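Local coordinates for protein xylulose kinase (Escherichia coli, PDB 2ITM) that catalyses the ATP-dependent phosphorylation of D-xylulose to D-xylulose 5-phosphate, and works as a homodimeric FGGY-family sugar kinase, at residues Val24-Thr32 and Ala51-Gln62; Asp44-Thr52 and Pro152-Met160. All coordinates share one frame; numbering follows the deposited sequence.

Contact 1: residues Val24-Thr32 and Ala51-Gln62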
ATOM      1  N   VAL A  24       5.704  32.462 -33.045  1.00 47.63           N
ATOM      2  CA  VAL A  24       5.031  32.585 -34.295  1.00 44.03           C
ATOM      3  C   VAL A  24       4.812  31.228 -34.930  1.00 52.87           C
ATOM      4  O   VAL A  24       3.911  31.047 -35.713  1.00 39.21           O
ATOM      5  CB  VAL A  24       5.875  33.496 -35.178  1.00 53.86           C
ATOM      6  CG1 VAL A  24       5.656  33.260 -36.578  1.00 42.97           C
ATOM      7  CG2 VAL A  24       5.611  34.910 -34.860  1.00 48.94           C
ATOM      8  N   ALA A  25       5.656  30.278 -34.567  1.00 41.76           N
ATOM      9  CA  ALA A  25       5.589  28.925 -35.064  1.00 37.32           C
ATOM     10  C   ALA A  25       6.439  27.985 -34.231  1.00 33.60           C
ATOM     11  O   ALA A  25       7.428  28.380 -33.684  1.00 32.79           O
ATOM     12  CB  ALA A  25       5.982  28.844 -36.522  1.00 25.88           C
ATOM     13  N   ALA A  26       6.025  26.734 -34.162  1.00 28.87           N
ATOM     14  CA  ALA A  26       6.718  25.692 -33.433  1.00 29.05           C
ATOM     15  C   ALA A  26       6.718  24.397 -34.195  1.00 33.39           C
ATOM     16  O   ALA A  26       5.885  24.168 -35.035  1.00 41.04           O
ATOM     17  CB  ALA A  26       6.120  25.480 -32.121  1.00 24.67           C
ATOM     18  N   GLN A  27       7.667  23.553 -33.876  1.00 34.94           N
ATOM     19  CA  GLN A  27       7.777  22.282 -34.494  1.00 25.41           C
ATOM     20  C   GLN A  27       8.505  21.310 -33.594  1.00 36.67           C
ATOM     21  O   GLN A  27       9.481  21.649 -32.989  1.00 27.24           O
ATOM     22  CB  GLN A  27       8.425  22.415 -35.851  1.00 37.88           C
ATOM     23  CG  GLN A  27       8.415  21.178 -36.674  1.00 64.29           C
ATOM     24  CD  GLN A  27       7.031  20.699 -37.029  1.00 59.96           C
ATOM     25  OE1 GLN A  27       6.349  21.334 -37.785  1.00 46.30           O
ATOM     26  NE2 GLN A  27       6.643  19.573 -36.500  1.00 39.12           N
ATOM     27  N   THR A  28       7.989  20.091 -33.518  1.00 30.57           N
ATOM     28  CA  THR A  28       8.557  19.042 -32.692  1.00 29.11           C
ATOM     29  C   THR A  28       8.873  17.753 -33.422  1.00 39.89           C
ATOM     30  O   THR A  28       8.182  17.364 -34.329  1.00 34.68           O
ATOM     31  CB  THR A  28       7.637  18.703 -31.523  1.00 29.10           C
ATOM     32  OG1 THR A  28       7.621  19.751 -30.574  1.00 33.27           O
ATOM     33  CG2 THR A  28       8.197  17.668 -30.734  1.00 35.30           C
ATOM     34  N   GLU A  29       9.925  17.081 -33.007  1.00 35.79           N
ATOM     35  CA  GLU A  29      10.287  15.800 -33.587  1.00 35.43           C
ATOM     36  C   GLU A  29      10.719  14.839 -32.506  1.00 34.18           C
ATOM     37  O   GLU A  29      11.441  15.207 -31.599  1.00 33.05           O
ATOM     38  CB  GLU A  29      11.414  15.966 -34.591  1.00 30.25           C
ATOM     39  CG  GLU A  29      11.031  16.705 -35.861  1.00 27.53           C
ATOM     40  CD  GLU A  29      10.244  15.835 -36.798  1.00 48.78           C
ATOM     41  OE1 GLU A  29      10.593  14.650 -36.923  1.00 38.58           O
ATOM     42  OE2 GLU A  29       9.279  16.334 -37.395  1.00 53.52           O
ATOM     43  N   LYS A  30      10.276  13.600 -32.614  1.00 30.28           N
ATOM     44  CA  LYS A  30      10.502  12.629 -31.569  1.00 44.25           C
ATOM     45  C   LYS A  30      11.893  12.048 -31.616  1.00 40.39           C
ATOM     46  O   LYS A  30      12.547  12.060 -32.644  1.00 26.55           O
ATOM     47  CB  LYS A  30       9.428  11.544 -31.585  1.00 57.07           C
ATOM     48  CG  LYS A  30       8.123  11.984 -30.948  1.00 53.35           C
ATOM     49  CD  LYS A  30       7.127  10.848 -30.794  1.00 53.83           C
ATOM     50  CE  LYS A  30       5.712  11.378 -30.850  1.00 60.04           C
ATOM     51  NZ  LYS A  30       4.804  10.718 -29.888  1.00 58.03           N
ATOM     52  N   LEU A  31      12.341  11.559 -30.467  1.00 32.57           N
ATOM     53  CA  LEU A  31      13.618  10.891 -30.325  1.00 33.74           C
ATOM     54  C   LEU A  31      13.418   9.573 -29.576  1.00 43.58           C
ATOM     55  O   LEU A  31      12.667   9.517 -28.621  1.00 43.27           O
ATOM     56  CB  LEU A  31      14.542  11.771 -29.503  1.00 28.85           C
ATOM     57  CG  LEU A  31      15.827  12.369 -30.055  1.00 30.63           C
ATOM     58  CD1 LEU A  31      15.895  12.426 -31.536  1.00 34.70           C
ATOM     59  CD2 LEU A  31      16.084  13.712 -29.451  1.00 27.91           C
ATOM     60  N   THR A  32      14.115   8.524 -29.978  1.00 41.45           N
ATOM     61  CA  THR A  32      14.193   7.326 -29.148  1.00 43.25           C
ATOM     62  C   THR A  32      15.369   7.324 -28.190  1.00 36.14           C
ATOM     63  O   THR A  32      16.334   8.039 -28.379  1.00 35.38           O
ATOM     64  CB  THR A  32      14.196   6.041 -29.986  1.00 35.14           C
ATOM     65  OG1 THR A  32      15.332   6.032 -30.845  1.00 40.87           O
ATOM     66  CG2 THR A  32      13.027   6.008 -30.937  1.00 34.82           C
ATOM     67  N   ALA A  51      16.949  14.628 -36.331  1.00 26.02           N
ATOM     68  CA  ALA A  51      15.746  15.161 -35.734  1.00 29.38           C
ATOM     69  C   ALA A  51      15.666  16.666 -35.841  1.00 24.71           C
ATOM     70  O   ALA A  51      14.617  17.206 -36.147  1.00 31.97           O
ATOM     71  CB  ALA A  51      15.608  14.728 -34.307  1.00 34.14           C
ATOM     72  N   THR A  52      16.773  17.349 -35.576  1.00 30.05           N
ATOM     73  CA  THR A  52      16.811  18.797 -35.625  1.00 19.06           C
ATOM     74  C   THR A  52      16.630  19.307 -37.051  1.00 38.70           C
ATOM     75  O   THR A  52      15.930  20.279 -37.278  1.00 32.17           O
ATOM     76  CB  THR A  52      18.125  19.341 -35.052  1.00 31.72           C
ATOM     77  OG1 THR A  52      18.286  18.933 -33.695  1.00 27.67           O
ATOM     78  CG2 THR A  52      18.077  20.845 -34.969  1.00 20.28           C
ATOM     79  N   ASP A  53      17.275  18.644 -38.000  1.00 22.66           N
ATOM     80  CA  ASP A  53      17.119  18.964 -39.411  1.00 36.67           C
ATOM     81  C   ASP A  53      15.669  18.885 -39.878  1.00 23.33           C
ATOM     82  O   ASP A  53      15.118  19.840 -40.368  1.00 31.15           O
ATOM     83  CB  ASP A  53      17.999  18.045 -40.256  1.00 41.50           C
ATOM     84  CG  ASP A  53      18.134  18.513 -41.694  1.00 56.66           C
ATOM     85  OD1 ASP A  53      18.042  17.662 -42.583  1.00 32.24           O
ATOM     86  OD2 ASP A  53      18.350  19.690 -42.022  1.00 35.62           O
ATOM     87  N   ARG A  54      15.072  17.723 -39.703  1.00 37.52           N
ATOM     88  CA  ARG A  54      13.652  17.513 -39.898  1.00 35.96           C
ATOM     89  C   ARG A  54      12.788  18.637 -39.352  1.00 37.25           C
ATOM     90  O   ARG A  54      11.975  19.206 -40.056  1.00 39.98           O
ATOM     91  CB  ARG A  54      13.256  16.204 -39.236  1.00 34.94           C
ATOM     92  CG  ARG A  54      11.955  15.628 -39.693  1.00 54.14           C
ATOM     93  CD  ARG A  54      11.831  14.137 -39.434  1.00 69.41           C
ATOM     94  NE  ARG A  54      10.447  13.699 -39.257  1.00 90.31           N
ATOM     95  CZ  ARG A  54      10.080  12.436 -39.093  1.00 91.67           C
ATOM     96  NH1 ARG A  54      10.993  11.479 -39.081  1.00100.86           N
ATOM     97  NH2 ARG A  54       8.804  12.124 -38.940  1.00 61.96           N
ATOM     98  N   ALA A  55      12.970  18.931 -38.076  1.00 30.07           N
ATOM     99  CA  ALA A  55      12.168  19.918 -37.388  1.00 36.44           C
ATOM    100  C   ALA A  55      12.282  21.306 -38.002  1.00 29.77           C
ATOM    101  O   ALA A  55      11.306  22.008 -38.141  1.00 24.90           O
ATOM    102  CB  ALA A  55      12.530  19.953 -35.933  1.00 34.39           C
ATOM    103  N   MET A  56      13.497  21.693 -38.344  1.00 32.12           N
ATOM    104  CA  MET A  56      13.752  23.015 -38.866  1.00 29.45           C
ATOM    105  C   MET A  56      13.211  23.120 -40.282  1.00 33.24           C
ATOM    106  O   MET A  56      12.787  24.171 -40.718  1.00 31.16           O
ATOM    107  CB  MET A  56      15.246  23.311 -38.858  1.00 26.14           C
ATOM    108  CG  MET A  56      15.841  23.550 -37.482  1.00 23.07           C
ATOM    109  SD  MET A  56      15.220  25.022 -36.699  1.00 24.21           S
ATOM    110  CE  MET A  56      16.031  26.200 -37.722  1.00 28.02           C
ATOM    111  N   LYS A  57      13.251  22.013 -40.997  1.00 30.50           N
ATOM    112  CA  LYS A  57      12.673  21.950 -42.321  1.00 35.21           C
ATOM    113  C   LYS A  57      11.160  22.046 -42.263  1.00 33.09           C
ATOM    114  O   LYS A  57      10.552  22.756 -43.038  1.00 30.28           O
ATOM    115  CB  LYS A  57      13.134  20.693 -43.053  1.00 34.39           C
ATOM    116  CG  LYS A  57      14.460  20.873 -43.753  1.00 36.92           C
ATOM    117  CD  LYS A  57      15.140  19.569 -44.108  1.00 31.48           C
ATOM    118  CE  LYS A  57      16.470  19.843 -44.761  1.00 29.06           C
ATOM    119  NZ  LYS A  57      17.179  18.625 -45.141  1.00 46.03           N
ATOM    120  N   ALA A  58      10.561  21.336 -41.321  1.00 36.56           N
ATOM    121  CA  ALA A  58       9.134  21.436 -41.119  1.00 34.93           C
ATOM    122  C   ALA A  58       8.708  22.838 -40.696  1.00 40.20           C
ATOM    123  O   ALA A  58       7.703  23.356 -41.163  1.00 29.44           O
ATOM    124  CB  ALA A  58       8.672  20.416 -40.137  1.00 28.37           C
ATOM    125  N   LEU A  59       9.480  23.445 -39.807  1.00 31.41           N
ATOM    126  CA  LEU A  59       9.197  24.803 -39.356  1.00 26.42           C
ATOM    127  C   LEU A  59       9.085  25.726 -40.543  1.00 26.76           C
ATOM    128  O   LEU A  59       8.234  26.594 -40.585  1.00 27.30           O
ATOM    129  CB  LEU A  59      10.281  25.298 -38.405  1.00 27.91           C
ATOM    130  CG  LEU A  59       9.973  26.556 -37.597  1.00 29.53           C
ATOM    131  CD1 LEU A  59       8.963  26.302 -36.515  1.00 23.67           C
ATOM    132  CD2 LEU A  59      11.212  27.154 -37.027  1.00 20.48           C
ATOM    133  N   GLY A  60       9.968  25.526 -41.506  1.00 31.06           N
ATOM    134  CA  GLY A  60      10.147  26.455 -42.587  1.00 34.08           C
ATOM    135  C   GLY A  60       9.009  26.371 -43.578  1.00 37.40           C
ATOM    136  O   GLY A  60       8.673  27.353 -44.212  1.00 34.47           O
ATOM    137  N   ASP A  61       8.421  25.189 -43.697  1.00 39.09           N
ATOM    138  CA  ASP A  61       7.186  25.004 -44.441  1.00 41.03           C
ATOM    139  C   ASP A  61       6.082  25.894 -43.892  1.00 45.92           C
ATOM    140  O   ASP A  61       5.406  26.558 -44.638  1.00 39.33           O
ATOM    141  CB  ASP A  61       6.729  23.549 -44.365  1.00 58.36           C
ATOM    142  CG  ASP A  61       7.691  22.588 -45.039  1.00 75.86           C
ATOM    143  OD1 ASP A  61       8.383  22.991 -45.994  1.00 43.80           O
ATOM    144  OD2 ASP A  61       7.814  21.404 -44.676  1.00 47.74           O
ATOM    145  N   GLN A  62       5.920  25.870 -42.574  1.00 44.34           N
ATOM    146  CA  GLN A  62       4.958  26.690 -41.887  1.00 39.42           C
ATOM    147  C   GLN A  62       5.221  28.157 -42.136  1.00 35.06           C
ATOM    148  O   GLN A  62       4.317  28.920 -42.416  1.00 34.73           O
ATOM    149  CB  GLN A  62       5.003  26.455 -40.390  1.00 39.35           C
ATOM    150  CG  GLN A  62       4.333  25.202 -39.925  1.00 49.97           C
ATOM    151  CD  GLN A  62       4.440  25.015 -38.425  1.00 60.06           C
ATOM    152  OE1 GLN A  62       4.044  25.885 -37.656  1.00 45.10           O
ATOM    153  NE2 GLN A  62       4.974  23.875 -38.006  1.00 59.21           N
TER
HETATM  154  O   HOH W   1       2.856  25.647 -34.858  1.00 42.45           O
HETATM  155  O   HOH W   2       8.537  15.826 -39.891  1.00 50.55           O
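Ala25 opens the contact by setting its methyl against Leu59, with CB of Ala25 3.9 Å from CD1 of Leu59. The backbones of Val24 and Ala25 both pair with Leu16 of strand 11-17, a classic beta bulge at this end of the strand. Ala26 turns its side chain from the helix and takes part through its backbone. Its O accepts a hydrogen bond from NE2 of Gln62 at 3.1 Å, and the N-H...O angle is 152°. The donor lies 27° out of the carbonyl plane. A water donates to OE1 of the same Gln62, so both ends of that amide have partners. Gln27 points at the helix and lays its CG against the backbone, 3.3 Å from O of Ala55. The methyl of Ala58 packs beside CG of Gln27. Glu29 rests CG on CB of Ala55 at 3.6 Å, and its chain bends at CG toward Arg54. The carboxylate comes over one face of the Arg54 guanidinium and forms a salt bridge to NE, though the exact place of OE1 is doubtful. A water at the guanidinium edge accepts from NE of Arg54 and donates to OE2 of Glu29. With an alanine here, Arg54 would probably lose its acidic partner across the contact, and the methyl of Ala55 would lose the CG packed against it. Leu31, just past the strand, brings CD1 to within 3.6 Å of CB of Ala51. Strand 24-30 and helix 51-62 run nearly antiparallel, at 150°, with axes 7.5 Å apart. The helix thus covers one face of the edge strand of the N-terminal domain's mixed sheet. Its Met56 and Leu59 reach on to Ile3 of strand 2-7, and strand 11-17 lies between the two strands.

Contact 2: residues Asp44-Thr52 and Pro152-Met160; sequences DPEQWWQAT and PKDYLRLRM
Trp49 and Arg159 meet in a cation-pi contact between two helices of the actin-like N-terminal domain of this FGGY kinase. The guanidinium lies over one face of the indole, with CZ of Arg159 3.9 Å from the centroid of the Trp49 five-membered ring. The two planes are 45° apart, so this is a tilted cover and not a flat stack. Bends at chi2 and chi3 fold the Arg159 chain back over the ring. Its NH2 also forms a salt bridge to OE1 of Glu46 at 2.6 Å, with a weak, bent hydrogen bond. Met160 CG and Leu156 CD1 meet the edge of the same indole.

Trp48 is held between two prolines. CB of Pro152 makes a CH-pi contact with one face, 3.9 Å from the centroid of the six-membered ring, and CA of Pro45 covers the opposite face. CB of Pro45 in turn sits over a face of the Tyr155 ring, again as a CH-pi contact. CD2 of Tyr155 touches the edge of Trp48, 3.8 Å from CE3 of Trp48. The side chain of Pro152 is about 8 Å from the bound D-xylulose, so this core lies near the sugar pocket without touching the sugar.

The helix segments cross at -63°. Further along, Leu156 and Thr52 reach toward each other tip to tip, with CD2 of Leu156 3.5 Å from OG1 of Thr52, a hydroxyl that donates to O of Trp48.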
ATOM      1  N   ASP A  44      22.176   8.034 -30.053  1.00 27.42           N
ATOM      2  CA  ASP A  44      23.111   8.253 -31.159  1.00 32.40           C
ATOM      3  C   ASP A  44      23.067   9.713 -31.604  1.00 26.62           C
ATOM      4  O   ASP A  44      22.046  10.213 -32.042  1.00 24.26           O
ATOM      5  CB  ASP A  44      22.776   7.296 -32.302  1.00 46.60           C
ATOM      6  CG  ASP A  44      23.395   7.700 -33.621  1.00 41.42           C
ATOM      7  OD1 ASP A  44      22.932   7.191 -34.655  1.00 57.97           O
ATOM      8  OD2 ASP A  44      24.338   8.493 -33.737  1.00 77.08           O
ATOM      9  N   PRO A  45      24.195  10.392 -31.474  1.00 21.26           N
ATOM     10  CA  PRO A  45      24.220  11.836 -31.666  1.00 22.94           C
ATOM     11  C   PRO A  45      23.767  12.188 -33.069  1.00 37.55           C
ATOM     12  O   PRO A  45      23.266  13.273 -33.304  1.00 25.73           O
ATOM     13  CB  PRO A  45      25.692  12.194 -31.443  1.00 23.95           C
ATOM     14  CG  PRO A  45      26.218  11.141 -30.599  1.00 23.09           C
ATOM     15  CD  PRO A  45      25.482   9.887 -30.981  1.00 25.69           C
ATOM     16  N   GLU A  46      23.906  11.251 -33.991  1.00 31.15           N
ATOM     17  CA  GLU A  46      23.366  11.438 -35.318  1.00 27.70           C
ATOM     18  C   GLU A  46      21.846  11.586 -35.343  1.00 26.82           C
ATOM     19  O   GLU A  46      21.313  12.350 -36.123  1.00 30.70           O
ATOM     20  CB  GLU A  46      23.834  10.342 -36.270  1.00 31.67           C
ATOM     21  CG  GLU A  46      23.392  10.530 -37.705  1.00 41.73           C
ATOM     22  CD  GLU A  46      24.049  11.711 -38.380  1.00 42.49           C
ATOM     23  OE1 GLU A  46      25.220  11.992 -38.089  1.00 54.17           O
ATOM     24  OE2 GLU A  46      23.390  12.352 -39.205  1.00 42.05           O
ATOM     25  N   GLN A  47      21.159  10.860 -34.477  1.00 26.39           N
ATOM     26  CA  GLN A  47      19.732  11.025 -34.323  1.00 29.57           C
ATOM     27  C   GLN A  47      19.330  12.414 -33.836  1.00 21.72           C
ATOM     28  O   GLN A  47      18.266  12.894 -34.187  1.00 20.85           O
ATOM     29  CB  GLN A  47      19.138   9.943 -33.422  1.00 46.68           C
ATOM     30  CG  GLN A  47      17.604   9.870 -33.464  1.00 79.00           C
ATOM     31  CD  GLN A  47      16.969   9.140 -32.253  1.00 85.29           C
ATOM     32  OE1 GLN A  47      17.649   8.871 -31.263  1.00 59.79           O
ATOM     33  NE2 GLN A  47      15.679   8.831 -32.349  1.00 41.85           N
ATOM     34  N   TRP A  48      20.177  13.054 -33.034  1.00 21.20           N
ATOM     35  CA  TRP A  48      19.956  14.443 -32.645  1.00 27.68           C
ATOM     36  C   TRP A  48      19.927  15.337 -33.871  1.00 30.89           C
ATOM     37  O   TRP A  48      19.083  16.201 -34.003  1.00 32.98           O
ATOM     38  CB  TRP A  48      21.031  14.939 -31.684  1.00 33.42           C
ATOM     39  CG  TRP A  48      21.107  14.213 -30.390  1.00 25.53           C
ATOM     40  CD1 TRP A  48      20.124  13.513 -29.784  1.00 20.19           C
ATOM     41  CD2 TRP A  48      22.256  14.134 -29.525  1.00 24.27           C
ATOM     42  NE1 TRP A  48      20.561  12.986 -28.584  1.00 27.80           N
ATOM     43  CE2 TRP A  48      21.885  13.365 -28.409  1.00 18.27           C
ATOM     44  CE3 TRP A  48      23.556  14.636 -29.583  1.00 20.94           C
ATOM     45  CZ2 TRP A  48      22.756  13.067 -27.375  1.00 31.71           C
ATOM     46  CZ3 TRP A  48      24.420  14.350 -28.573  1.00 22.89           C
ATOM     47  CH2 TRP A  48      24.029  13.578 -27.484  1.00 28.65           C
ATOM     48  N   TRP A  49      20.866  15.117 -34.774  1.00 37.39           N
ATOM     49  CA  TRP A  49      20.978  15.991 -35.911  1.00 27.06           C
ATOM     50  C   TRP A  49      19.816  15.775 -36.855  1.00 33.26           C
ATOM     51  O   TRP A  49      19.158  16.721 -37.243  1.00 23.59           O
ATOM     52  CB  TRP A  49      22.292  15.806 -36.646  1.00 21.06           C
ATOM     53  CG  TRP A  49      22.271  16.466 -37.975  1.00 33.20           C
ATOM     54  CD1 TRP A  49      22.125  15.868 -39.178  1.00 39.97           C
ATOM     55  CD2 TRP A  49      22.362  17.862 -38.237  1.00 34.36           C
ATOM     56  NE1 TRP A  49      22.139  16.800 -40.179  1.00 33.17           N
ATOM     57  CE2 TRP A  49      22.280  18.037 -39.622  1.00 34.79           C
ATOM     58  CE3 TRP A  49      22.503  18.992 -37.436  1.00 25.09           C
ATOM     59  CZ2 TRP A  49      22.339  19.277 -40.216  1.00 42.36           C
ATOM     60  CZ3 TRP A  49      22.573  20.193 -38.019  1.00 22.89           C
ATOM     61  CH2 TRP A  49      22.498  20.335 -39.395  1.00 40.16           C
ATOM     62  N   GLN A  50      19.575  14.526 -37.220  1.00 30.02           N
ATOM     63  CA  GLN A  50      18.501  14.221 -38.143  1.00 29.61           C
ATOM     64  C   GLN A  50      17.172  14.750 -37.627  1.00 33.68           C
ATOM     65  O   GLN A  50      16.374  15.270 -38.385  1.00 34.54           O
ATOM     66  CB  GLN A  50      18.422  12.721 -38.440  1.00 33.36           C
ATOM     67  CG  GLN A  50      19.670  12.138 -39.103  1.00 50.49           C
ATOM     68  CD  GLN A  50      20.025  12.814 -40.409  1.00 53.94           C
ATOM     69  OE1 GLN A  50      21.182  12.835 -40.805  1.00 54.22           O
ATOM     70  NE2 GLN A  50      19.034  13.367 -41.075  1.00 41.80           N
ATOM     71  N   ALA A  51      16.949  14.628 -36.331  1.00 26.02           N
ATOM     72  CA  ALA A  51      15.746  15.161 -35.734  1.00 29.38           C
ATOM     73  C   ALA A  51      15.666  16.666 -35.841  1.00 24.71           C
ATOM     74  O   ALA A  51      14.617  17.206 -36.147  1.00 31.97           O
ATOM     75  CB  ALA A  51      15.608  14.728 -34.307  1.00 34.14           C
ATOM     76  N   THR A  52      16.773  17.349 -35.576  1.00 30.05           N
ATOM     77  CA  THR A  52      16.811  18.797 -35.625  1.00 19.06           C
ATOM     78  C   THR A  52      16.630  19.307 -37.051  1.00 38.70           C
ATOM     79  O   THR A  52      15.930  20.279 -37.278  1.00 32.17           O
ATOM     80  CB  THR A  52      18.125  19.341 -35.052  1.00 31.72           C
ATOM     81  OG1 THR A  52      18.286  18.933 -33.695  1.00 27.67           O
ATOM     82  CG2 THR A  52      18.077  20.845 -34.969  1.00 20.28           C
ATOM     83  N   PRO A 152      25.367  17.551 -25.232  1.00 22.29           N
ATOM     84  CA  PRO A 152      24.527  17.166 -26.364  1.00 27.83           C
ATOM     85  C   PRO A 152      24.172  18.345 -27.272  1.00 25.11           C
ATOM     86  O   PRO A 152      24.304  18.238 -28.477  1.00 22.11           O
ATOM     87  CB  PRO A 152      23.296  16.565 -25.673  1.00 31.78           C
ATOM     88  CG  PRO A 152      23.833  16.022 -24.406  1.00 20.66           C
ATOM     89  CD  PRO A 152      24.853  16.990 -23.954  1.00 22.02           C
ATOM     90  N   LYS A 153      23.747  19.459 -26.695  1.00 16.11           N
ATOM     91  CA  LYS A 153      23.398  20.627 -27.485  1.00 15.45           C
ATOM     92  C   LYS A 153      24.623  21.215 -28.189  1.00 17.30           C
ATOM     93  O   LYS A 153      24.516  21.807 -29.247  1.00 21.30           O
ATOM     94  CB  LYS A 153      22.720  21.674 -26.624  1.00 15.51           C
ATOM     95  CG  LYS A 153      23.670  22.690 -26.053  1.00 11.99           C
ATOM     96  CD  LYS A 153      22.969  23.698 -25.212  1.00  7.66           C
ATOM     97  CE  LYS A 153      23.893  24.834 -24.846  1.00 15.84           C
ATOM     98  NZ  LYS A 153      25.121  24.412 -24.159  1.00 19.02           N
ATOM     99  N   ASP A 154      25.777  21.032 -27.567  1.00 20.35           N
ATOM    100  CA  ASP A 154      27.031  21.512 -28.089  1.00 24.24           C
ATOM    101  C   ASP A 154      27.529  20.673 -29.261  1.00 29.47           C
ATOM    102  O   ASP A 154      28.179  21.187 -30.152  1.00 30.01           O
ATOM    103  CB  ASP A 154      28.073  21.619 -26.984  1.00 18.28           C
ATOM    104  CG  ASP A 154      27.651  22.563 -25.877  1.00 23.06           C
ATOM    105  OD1 ASP A 154      26.937  23.529 -26.161  1.00 20.19           O
ATOM    106  OD2 ASP A 154      27.977  22.404 -24.705  1.00 21.64           O
ATOM    107  N   TYR A 155      27.198  19.391 -29.274  1.00 22.94           N
ATOM    108  CA  TYR A 155      27.461  18.586 -30.455  1.00 26.55           C
ATOM    109  C   TYR A 155      26.634  19.114 -31.612  1.00 25.92           C
ATOM    110  O   TYR A 155      27.118  19.250 -32.714  1.00 20.42           O
ATOM    111  CB  TYR A 155      27.157  17.107 -30.237  1.00 32.75           C
ATOM    112  CG  TYR A 155      27.179  16.316 -31.524  1.00 24.64           C
ATOM    113  CD1 TYR A 155      28.366  15.908 -32.084  1.00 28.17           C
ATOM    114  CD2 TYR A 155      26.011  16.008 -32.189  1.00 35.83           C
ATOM    115  CE1 TYR A 155      28.385  15.193 -33.255  1.00 41.07           C
ATOM    116  CE2 TYR A 155      26.018  15.303 -33.355  1.00 31.56           C
ATOM    117  CZ  TYR A 155      27.206  14.900 -33.893  1.00 29.69           C
ATOM    118  OH  TYR A 155      27.214  14.205 -35.067  1.00 38.90           O
ATOM    119  N   LEU A 156      25.388  19.433 -31.307  1.00 21.58           N
ATOM    120  CA  LEU A 156      24.508  20.127 -32.217  1.00 31.39           C
ATOM    121  C   LEU A 156      25.098  21.409 -32.792  1.00 33.74           C
ATOM    122  O   LEU A 156      25.066  21.618 -33.991  1.00 19.90           O
ATOM    123  CB  LEU A 156      23.170  20.396 -31.547  1.00 37.28           C
ATOM    124  CG  LEU A 156      21.947  20.386 -32.427  1.00 49.73           C
ATOM    125  CD1 LEU A 156      21.994  19.262 -33.431  1.00 42.95           C
ATOM    126  CD2 LEU A 156      20.713  20.276 -31.571  1.00 38.42           C
ATOM    127  N   ARG A 157      25.638  22.258 -31.926  1.00 16.93           N
ATOM    128  CA  ARG A 157      26.329  23.450 -32.366  1.00 13.16           C
ATOM    129  C   ARG A 157      27.425  23.164 -33.385  1.00 15.49           C
ATOM    130  O   ARG A 157      27.473  23.782 -34.423  1.00 24.24           O
ATOM    131  CB  ARG A 157      26.874  24.238 -31.176  1.00 19.31           C
ATOM    132  CG  ARG A 157      27.654  25.472 -31.552  1.00 18.73           C
ATOM    133  CD  ARG A 157      28.621  25.961 -30.495  1.00 21.12           C
ATOM    134  NE  ARG A 157      28.095  25.740 -29.163  1.00 27.75           N
ATOM    135  CZ  ARG A 157      27.080  26.403 -28.653  1.00 25.66           C
ATOM    136  NH1 ARG A 157      26.495  27.358 -29.350  1.00 29.25           N
ATOM    137  NH2 ARG A 157      26.658  26.120 -27.443  1.00 27.53           N
ATOM    138  N   LEU A 158      28.304  22.224 -33.068  1.00 28.44           N
ATOM    139  CA  LEU A 158      29.387  21.828 -33.961  1.00 23.44           C
ATOM    140  C   LEU A 158      28.885  21.400 -35.337  1.00 19.84           C
ATOM    141  O   LEU A 158      29.397  21.829 -36.350  1.00 25.61           O
ATOM    142  CB  LEU A 158      30.226  20.729 -33.326  1.00 30.25           C
ATOM    143  CG  LEU A 158      31.268  20.066 -34.218  1.00 31.96           C
ATOM    144  CD1 LEU A 158      32.466  20.942 -34.350  1.00 29.07           C
ATOM    145  CD2 LEU A 158      31.647  18.699 -33.703  1.00 27.82           C
ATOM    146  N   ARG A 159      27.842  20.588 -35.362  1.00 25.18           N
ATOM    147  CA  ARG A 159      27.178  20.226 -36.605  1.00 24.49           C
ATOM    148  C   ARG A 159      26.572  21.408 -37.370  1.00 35.96           C
ATOM    149  O   ARG A 159      26.535  21.402 -38.588  1.00 27.18           O
ATOM    150  CB  ARG A 159      26.141  19.137 -36.366  1.00 30.01           C
ATOM    151  CG  ARG A 159      26.722  17.740 -36.242  1.00 37.87           C
ATOM    152  CD  ARG A 159      27.371  17.216 -37.506  1.00 24.79           C
ATOM    153  NE  ARG A 159      26.885  15.885 -37.881  1.00 39.72           N
ATOM    154  CZ  ARG A 159      25.906  15.664 -38.725  1.00 31.14           C
ATOM    155  NH1 ARG A 159      25.287  16.673 -39.299  1.00 74.75           N
ATOM    156  NH2 ARG A 159      25.526  14.434 -38.990  1.00 67.53           N
ATOM    157  N   MET A 160      26.122  22.423 -36.640  1.00 26.97           N
ATOM    158  CA  MET A 160      25.536  23.599 -37.226  1.00 21.70           C
ATOM    159  C   MET A 160      26.541  24.688 -37.615  1.00 25.64           C
ATOM    160  O   MET A 160      26.298  25.445 -38.535  1.00 29.19           O
ATOM    161  CB  MET A 160      24.483  24.190 -36.299  1.00 18.63           C
ATOM    162  CG  MET A 160      23.184  23.437 -36.227  1.00 33.69           C
ATOM    163  SD  MET A 160      21.940  24.352 -35.318  1.00 36.24           S
ATOM    164  CE  MET A 160      22.725  24.491 -33.755  1.00 28.56           C
TER

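In the fold
From the N terminus, the chain runs through strand 23-30 and the short strand 42-43, then enters helix 45-62. Contact 1 closes this short loop, with 18 residues between its segments, by folding the later part of the helix back on the strand. Contact 2 starts within that loop and closes a much longer one, of 99 residues, when helix 152-161 reaches the first turns of the same helix. The two loops therefore cross, and the contacts share Ala51 and Thr52. Their centres are 14 Å apart, and Leu31 packs on Gln47 and Trp48 between them. Helix 45-62 thus ties the edge strand to helix 152-161 within the N-terminal domain.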